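Uncharacterized protein (Pyrococcus horikoshii, PDB 1ZJJ) is probably a magnesium-dependent phosphatase of the haloacid dehalogenase superfamily, with no substrate established. Local coordinates at residues B[85-90]-B[136-141]. Numbering follows the deposited sequence.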
# COMPACT_ATOMS: atom_id res chain seq x y z
N LYS B 85 23.20 -3.91 8.51
CA LYS B 85 22.06 -4.23 9.37
C LYS B 85 20.74 -4.23 8.61
O LYS B 85 20.52 -3.42 7.72
CB LYS B 85 22.02 -3.28 10.56
CG LYS B 85 23.16 -3.52 11.50
CD LYS B 85 23.38 -2.30 12.35
CE LYS B 85 23.16 -2.58 13.82
NZ LYS B 85 23.46 -1.38 14.63
N ILE B 86 19.88 -5.16 9.00
CA ILE B 86 18.58 -5.37 8.37
C ILE B 86 17.39 -5.06 9.27
O ILE B 86 17.39 -5.38 10.47
CB ILE B 86 18.44 -6.87 7.93
CG1 ILE B 86 19.67 -7.29 7.13
CG2 ILE B 86 17.13 -7.06 7.11
CD1 ILE B 86 19.83 -8.80 6.95
N PHE B 87 16.37 -4.45 8.68
CA PHE B 87 15.13 -4.19 9.39
C PHE B 87 14.14 -5.07 8.64
O PHE B 87 14.03 -4.99 7.42
CB PHE B 87 14.70 -2.73 9.28
CG PHE B 87 13.41 -2.44 9.98
CD1 PHE B 87 13.33 -2.52 11.37
CD2 PHE B 87 12.26 -2.14 9.26
CE1 PHE B 87 12.12 -2.29 12.04
CE2 PHE B 87 11.04 -1.91 9.91
CZ PHE B 87 10.97 -1.99 11.31
N VAL B 88 13.42 -5.92 9.37
CA VAL B 88 12.49 -6.83 8.72
C VAL B 88 11.01 -6.63 9.04
O VAL B 88 10.63 -6.38 10.18
CB VAL B 88 12.82 -8.29 9.08
CG1 VAL B 88 11.82 -9.23 8.41
CG2 VAL B 88 14.24 -8.61 8.66
N ILE B 89 10.20 -6.75 8.00
CA ILE B 89 8.75 -6.68 8.12
C ILE B 89 8.33 -8.03 7.56
O ILE B 89 8.48 -8.28 6.36
CB ILE B 89 8.13 -5.54 7.29
CG1 ILE B 89 8.32 -4.21 8.02
CG2 ILE B 89 6.63 -5.83 7.05
CD1 ILE B 89 7.89 -2.98 7.22
N GLY B 90 7.84 -8.91 8.42
CA GLY B 90 7.44 -10.22 7.96
C GLY B 90 7.30 -11.23 9.07
O GLY B 90 7.41 -10.89 10.25
N LYS B 136 6.39 2.96 9.19
CA LYS B 136 7.09 4.21 9.48
C LYS B 136 8.61 4.04 9.47
O LYS B 136 9.31 4.71 8.72
CB LYS B 136 6.63 4.75 10.83
CG LYS B 136 7.30 6.06 11.24
CD LYS B 136 6.93 6.46 12.67
CE LYS B 136 7.41 5.45 13.70
NZ LYS B 136 7.14 5.91 15.09
N TYR B 137 9.12 3.15 10.31
CA TYR B 137 10.56 2.93 10.36
C TYR B 137 11.13 2.41 9.05
O TYR B 137 12.24 2.77 8.66
CB TYR B 137 10.92 2.01 11.53
CG TYR B 137 10.76 2.70 12.85
CD1 TYR B 137 11.46 3.88 13.12
CD2 TYR B 137 9.86 2.24 13.81
CE1 TYR B 137 11.26 4.58 14.30
CE2 TYR B 137 9.65 2.94 15.01
CZ TYR B 137 10.36 4.11 15.24
OH TYR B 137 10.17 4.82 16.40
N ALA B 138 10.36 1.57 8.36
CA ALA B 138 10.83 1.03 7.08
C ALA B 138 10.97 2.19 6.09
O ALA B 138 11.93 2.25 5.33
CB ALA B 138 9.84 -0.00 6.55
N THR B 139 10.00 3.10 6.11
CA THR B 139 10.01 4.25 5.22
C THR B 139 11.18 5.17 5.56
O THR B 139 11.91 5.63 4.67
CB THR B 139 8.68 5.03 5.33
OG1 THR B 139 7.62 4.24 4.79
CG2 THR B 139 8.75 6.35 4.58
N LEU B 140 11.36 5.45 6.84
CA LEU B 140 12.45 6.32 7.28
C LEU B 140 13.79 5.72 6.86
O LEU B 140 14.66 6.43 6.34
CB LEU B 140 12.42 6.51 8.80
CG LEU B 140 11.28 7.40 9.33
CD1 LEU B 140 11.24 7.36 10.85
CD2 LEU B 140 11.47 8.82 8.84
N ALA B 141 13.95 4.42 7.06
CA ALA B 141 15.19 3.74 6.70
C ALA B 141 15.44 3.75 5.19
O ALA B 141 16.52 4.11 4.74
CB ALA B 141 15.16 2.31 7.23
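Phe87 reaches from strand 86-89 to helix 132-143 and meets it at Tyr137 and Ala138. Its CG stands anti to the backbone N (chi1 179°), which carries the ring out from the strand toward the helix. The outer ring atoms CE2 and CZ make the contact. CZ lies 4.0 Å from CB of Tyr137. CE2 lies 3.9 Å from the backbone N of Ala138 and 4.0 Å from its CB. The ring lies obliquely against Tyr137 CB and the backbone N of Ala138, near the Ala138 methyl. Tyr137 offers its CB here, while its phenol leads away from the strand. That ring meets Trp116, and CE of Lys136 lies over one of its faces, 3.5 Å above the plane and offset toward the rim.

Ile89 adds a second, smaller touch. Its CG1 branch is extended (chi2 173°), and the terminal CD1 comes within 3.6 Å of CB of Ala138. The Ala138 methyl is thus met by both Phe87 and Ile89. No hydrogen bond links the two segments, and the contact is apolar and buried. An alanine in place of Phe87 would remove the ring and would probably leave a gap beside Tyr137 CB and Ala138.

Val122 of the neighbouring strand 121-124 and Leu174 of helix 167-178 also pack on Ala138. Tyr137 touches Glu161 of the second subunit. Strand and helix axes come within 9.4 Å and run at 142°, closer to antiparallel than parallel. Strand 86-89 is an outermost strand, within this chain, of the four-stranded parallel sheet, and the helix follows strand 121-124 in the chain. The arrangement is helix-on-sheet packing in an alpha/beta domain, consistent with the cap module of this HAD family, well away from the magnesium site.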